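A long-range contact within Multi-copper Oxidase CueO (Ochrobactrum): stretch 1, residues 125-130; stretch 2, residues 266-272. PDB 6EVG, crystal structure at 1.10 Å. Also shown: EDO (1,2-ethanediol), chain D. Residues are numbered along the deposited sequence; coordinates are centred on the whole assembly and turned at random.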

ATOM      1  N   ALA A 125      13.219  -3.131  -9.411  1.00  8.75           N
ATOM      2  CA  ALA A 125      13.380  -3.295  -7.973  1.00  8.29           C
ATOM      3  C   ALA A 125      12.440  -2.342  -7.233  1.00  7.67           C
ATOM      4  O   ALA A 125      12.354  -1.161  -7.568  1.00  8.67           O
ATOM      5  CB  ALA A 125      14.831  -3.017  -7.603  1.00 10.15           C
ATOM      6  N   SER A 126      11.749  -2.861  -6.227  1.00  7.39           N
ATOM      7  CA  SER A 126      10.632  -2.126  -5.616  1.00  7.71           C
ATOM      8  C   SER A 126      10.183  -2.769  -4.346  1.00  7.03           C
ATOM      9  O   SER A 126      10.432  -3.960  -4.067  1.00  7.78           O
ATOM     10  CB  SER A 126       9.478  -2.034  -6.623  1.00  8.75           C
ATOM     11  OG  SER A 126       9.168  -3.314  -7.186  1.00  9.11           O
ATOM     12  N   PHE A 127       9.489  -1.971  -3.547  1.00  6.80           N
ATOM     13  CA  PHE A 127       8.871  -2.345  -2.264  1.00  7.00           C
ATOM     14  C   PHE A 127       7.365  -2.429  -2.464  1.00  7.04           C
ATOM     15  O   PHE A 127       6.706  -1.412  -2.618  1.00  7.76           O
ATOM     16  CB  PHE A 127       9.261  -1.313  -1.195  1.00  7.19           C
ATOM     17  CG  PHE A 127       8.621  -1.505   0.141  1.00  7.60           C
ATOM     18  CD1 PHE A 127       8.687  -2.701   0.843  1.00  9.24           C
ATOM     19  CD2 PHE A 127       7.971  -0.481   0.795  1.00  8.15           C
ATOM     20  CE1 PHE A 127       8.132  -2.840   2.095  1.00 11.22           C
ATOM     21  CE2 PHE A 127       7.389  -0.625   2.032  1.00  8.95           C
ATOM     22  CZ  PHE A 127       7.500  -1.794   2.697  1.00 10.10           C
ATOM     23  N   ASN A 128       6.889  -3.664  -2.477  1.00  7.36           N
ATOM     24  CA  ASN A 128       5.492  -4.026  -2.773  1.00  6.84           C
ATOM     25  C   ASN A 128       4.857  -4.663  -1.567  1.00  6.75           C
ATOM     26  O   ASN A 128       5.503  -4.825  -0.505  1.00  6.69           O
ATOM     27  CB  ASN A 128       5.449  -4.890  -4.034  1.00  7.02           C
ATOM     28  CG  ASN A 128       6.258  -4.237  -5.144  1.00  7.39           C
ATOM     29  OD1 ASN A 128       5.901  -3.138  -5.578  1.00  8.63           O
ATOM     30  ND2 ASN A 128       7.300  -4.902  -5.575  1.00  9.12           N
ATOM     31  N   TRP A 129       3.604  -5.090  -1.683  1.00  6.68           N
ATOM     32  CA  TRP A 129       2.915  -5.699  -0.547  1.00  6.26           C
ATOM     33  C   TRP A 129       1.775  -6.566  -1.043  1.00  6.09           C
ATOM     34  O   TRP A 129       1.544  -6.679  -2.240  1.00  6.88           O
ATOM     35  CB  TRP A 129       2.488  -4.667   0.500  1.00  6.28           C
ATOM     36  CG  TRP A 129       1.390  -3.740   0.085  1.00  6.54           C
ATOM     37  CD1 TRP A 129       1.348  -2.859  -0.950  1.00  7.36           C
ATOM     38  CD2 TRP A 129       0.191  -3.519   0.837  1.00  6.53           C
ATOM     39  NE1 TRP A 129       0.183  -2.120  -0.892  1.00  7.47           N
ATOM     40  CE2 TRP A 129      -0.551  -2.532   0.193  1.00  6.91           C
ATOM     41  CE3 TRP A 129      -0.335  -4.092   2.006  1.00  7.20           C
ATOM     42  CZ2 TRP A 129      -1.780  -2.070   0.701  1.00  7.83           C
ATOM     43  CZ3 TRP A 129      -1.527  -3.661   2.510  1.00  7.94           C
ATOM     44  CH2 TRP A 129      -2.253  -2.627   1.854  1.00  8.11           C
ATOM     45  N   PHE A 130       1.050  -7.181  -0.105  1.00  6.37           N
ATOM     46  CA  PHE A 130      -0.075  -8.027  -0.491  1.00  6.51           C
ATOM     47  C   PHE A 130      -1.079  -8.079   0.610  1.00  6.39           C
ATOM     48  O   PHE A 130      -0.740  -7.943   1.805  1.00  7.21           O
ATOM     49  CB  PHE A 130       0.397  -9.444  -0.940  1.00  6.84           C
ATOM     50  CG  PHE A 130       1.320 -10.143  -0.024  1.00  6.79           C
ATOM     51  CD1 PHE A 130       0.871 -11.010   0.957  1.00  8.40           C
ATOM     52  CD2 PHE A 130       2.704 -10.032  -0.163  1.00  7.41           C
ATOM     53  CE1 PHE A 130       1.759 -11.718   1.765  1.00  9.70           C
ATOM     54  CE2 PHE A 130       3.602 -10.715   0.674  1.00  7.93           C
ATOM     55  CZ  PHE A 130       3.113 -11.548   1.612  1.00  8.84           C
ATOM     56  N   PRO A 266      -3.356   5.324   1.840  1.00  7.77           N
ATOM     57  CA  PRO A 266      -3.455   3.856   1.885  1.00  7.58           C
ATOM     58  C   PRO A 266      -3.033   3.199   0.586  1.00  7.13           C
ATOM     59  O   PRO A 266      -3.550   3.534  -0.482  1.00  7.99           O
ATOM     60  CB  PRO A 266      -4.932   3.627   2.223  1.00  8.38           C
ATOM     61  CG  PRO A 266      -5.287   4.837   3.072  1.00  8.94           C
ATOM     62  CD  PRO A 266      -4.557   5.969   2.392  1.00  8.37           C
ATOM     63  N   GLY A 267      -2.138   2.219   0.721  1.00  7.31           N
ATOM     64  CA  GLY A 267      -1.621   1.506  -0.429  1.00  7.59           C
ATOM     65  C   GLY A 267      -0.353   2.018  -1.027  1.00  6.94           C
ATOM     66  O   GLY A 267       0.322   1.266  -1.758  1.00  7.87           O
ATOM     67  N   GLU A 268       0.014   3.269  -0.747  1.00  7.27           N
ATOM     68  CA  GLU A 268       1.267   3.822  -1.216  1.00  7.40           C
ATOM     69  C   GLU A 268       2.429   3.340  -0.380  1.00  6.47           C
ATOM     70  O   GLU A 268       2.311   3.076   0.818  1.00  7.33           O
ATOM     71  CB  GLU A 268       1.250   5.364  -1.180  1.00  7.75           C
ATOM     72  CG  GLU A 268       0.297   6.047  -2.137  1.00  8.61           C
ATOM     73  CD  GLU A 268       0.609   7.556  -2.155  1.00  8.48           C
ATOM     74  OE1 GLU A 268       0.100   8.261  -1.253  1.00  8.90           O
ATOM     75  OE2 GLU A 268       1.380   7.971  -3.057  1.00  8.89           O
ATOM     76  N   ARG A 269       3.576   3.328  -1.081  1.00  6.69           N
ATOM     77  CA  ARG A 269       4.860   3.041  -0.431  1.00  7.13           C
ATOM     78  C   ARG A 269       5.849   4.126  -0.783  1.00  7.10           C
ATOM     79  O   ARG A 269       5.909   4.583  -1.923  1.00  7.56           O
ATOM     80  CB  ARG A 269       5.473   1.684  -0.871  1.00  7.35           C
ATOM     81  CG  ARG A 269       4.702   0.447  -0.419  1.00  7.79           C
ATOM     82  CD  ARG A 269       3.534   0.070  -1.317  1.00  7.41           C
ATOM     83  NE  ARG A 269       4.003  -0.439  -2.593  1.00  6.90           N
ATOM     84  CZ  ARG A 269       3.300  -0.415  -3.715  1.00  6.65           C
ATOM     85  NH1 ARG A 269       2.080   0.143  -3.764  1.00  7.13           N
ATOM     86  NH2 ARG A 269       3.808  -0.972  -4.819  1.00  7.13           N
ATOM     87  N   TYR A 270       6.709   4.480   0.186  1.00  7.16           N
ATOM     88  CA  TYR A 270       7.868   5.317  -0.086  1.00  7.38           C
ATOM     89  C   TYR A 270       9.060   4.726   0.682  1.00  7.23           C
ATOM     90  O   TYR A 270       8.940   4.372   1.863  1.00  8.70           O
ATOM     91  CB  TYR A 270       7.664   6.759   0.370  1.00  7.75           C
ATOM     92  CG  TYR A 270       6.651   7.503  -0.478  1.00  7.64           C
ATOM     93  CD1 TYR A 270       7.034   8.115  -1.655  1.00  7.92           C
ATOM     94  CD2 TYR A 270       5.315   7.542  -0.140  1.00  8.17           C
ATOM     95  CE1 TYR A 270       6.097   8.791  -2.446  1.00  8.70           C
ATOM     96  CE2 TYR A 270       4.379   8.214  -0.912  1.00  9.20           C
ATOM     97  CZ  TYR A 270       4.790   8.816  -2.062  1.00  9.13           C
ATOM     98  OH  TYR A 270       3.861   9.456  -2.908  1.00 10.78           O
ATOM     99  N   GLU A 271      10.205   4.693   0.002  1.00  6.90           N
ATOM    100  CA  GLU A 271      11.476   4.346   0.680  1.00  7.11           C
ATOM    101  C   GLU A 271      12.249   5.647   0.893  1.00  7.49           C
ATOM    102  O   GLU A 271      12.418   6.432  -0.067  1.00  8.14           O
ATOM    103  CB  GLU A 271      12.295   3.378  -0.140  1.00  7.69           C
ATOM    104  CG  GLU A 271      11.587   2.079  -0.516  1.00  8.80           C
ATOM    105  CD  GLU A 271      12.467   1.092  -1.220  1.00 10.28           C
ATOM    106  OE1 GLU A 271      13.603   0.881  -0.791  1.00 15.60           O
ATOM    107  OE2 GLU A 271      12.033   0.556  -2.245  1.00 13.38           O
ATOM    108  N   VAL A 272      12.653   5.873   2.139  1.00  7.55           N
ATOM    109  CA  VAL A 272      13.345   7.111   2.498  1.00  8.10           C
ATOM    110  C   VAL A 272      14.619   6.783   3.231  1.00  8.41           C
ATOM    111  O   VAL A 272      14.763   5.766   3.913  1.00 10.22           O
ATOM    112  CB  VAL A 272      12.452   7.999   3.348  1.00  9.45           C
ATOM    113  CG1 VAL A 272      11.165   8.338   2.615  1.00 10.82           C
ATOM    114  CG2 VAL A 272      12.214   7.480   4.734  1.00 10.20           C
TER
HETATM  115  C1  EDO D 603       0.963  11.272  -4.660  1.00 11.33           C
HETATM  116  O1  EDO D 603       0.170  10.162  -4.250  1.00 10.57           O
HETATM  117  C2  EDO D 603       0.074  12.335  -5.260  1.00 11.12           C
HETATM  118  O2  EDO D 603      -0.821  12.922  -4.300  1.00 12.59           O
HETATM  119  O   HOH W   1      10.046   0.769  -4.133  1.00  9.92           O

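A single buried arginine does most of the bonding between these two segments, and it bonds to the backbone of both. The side chain of Arg269 reaches across to donate a hydrogen bond from NE to the carbonyl O of Phe127 (2.9 Å), while its NH1 turns back to its own stretch and donates to the carbonyl O of Gly267, also at 2.9 Å. A third bond runs from Arg269 NH2 to Asn128 OD1 at 3.1 Å. The two strands are thus joined through a guanidinium group, with no direct hydrogen bond from one main chain to the other.

The spacing of the backbones explains this. Residues 126-130 and 269-272 form strands that run in roughly opposite directions, at 142° between their N-to-C axes, but the axes come no closer than 7.7 Å. Even the nearest pair, Phe127 CA and Arg269 CA, is 7.0 Å apart, too far for the ladder of amide-to-carbonyl bonds that holds neighbouring strands of a sheet together. Side chains must fill the gap.

Arg269 is well shaped for the task. Its CA-to-CB bond points toward stretch 1, and the chain then bends, with chi1 in m and chi2 and chi3 both in p, so that the guanidinium presents its edge to Phe127 O and Asn128 OD1. The NE bond is almost straight, with an N-H...O angle of 174°; the NH2 bond is more bent, at 143°. Asn128 starts out pointing away from stretch 2, yet its end comes nearer and brings the amide oxygen to the arginine. Its other amide atom, ND2, donates to Ser126 OG at 2.9 Å. This bond helps fix the orientation of the amide, leaving OD1 to accept from the cation.

Two aromatic side chains pack against the carbon part of the same arginine. Phe127, with chi1 in t, directs its ring toward the aliphatic part of the arginine, where CD2 lies 3.6 Å from Arg269 CG. Trp129 approaches the same side chain, its CD1 3.7 Å from Arg269 CD, and CD1 also lies over one face of the guanidinium. The arginine therefore offers methylene groups to the aromatic side chains while each of its three nitrogens donates to an oxygen here, and NH1 and NH2 are bonded further elsewhere in the structure, a combination that suits a charged residue to a buried site. The indole also reaches Gly267, with Trp129 NE1 3.5 Å from the carbonyl O of Gly267. At phi 93° and psi -19°, Gly267 has a backbone conformation in which a CB would be jammed against the carbonyl O of Pro266.

Farther along, Glu271 completes the contact through a water. Its CA-to-CB bond points sideways, but the carboxylate end comes nearer, placing OE2 3.5 Å from Phe127 CB. The water accepts from Phe127 N at 2.9 Å and donates to Glu271 OE2 at 2.7 Å, so the amide and carbonyl of Phe127 are both tied to stretch 2. In all, 345 Å² of surface is buried between the stretches.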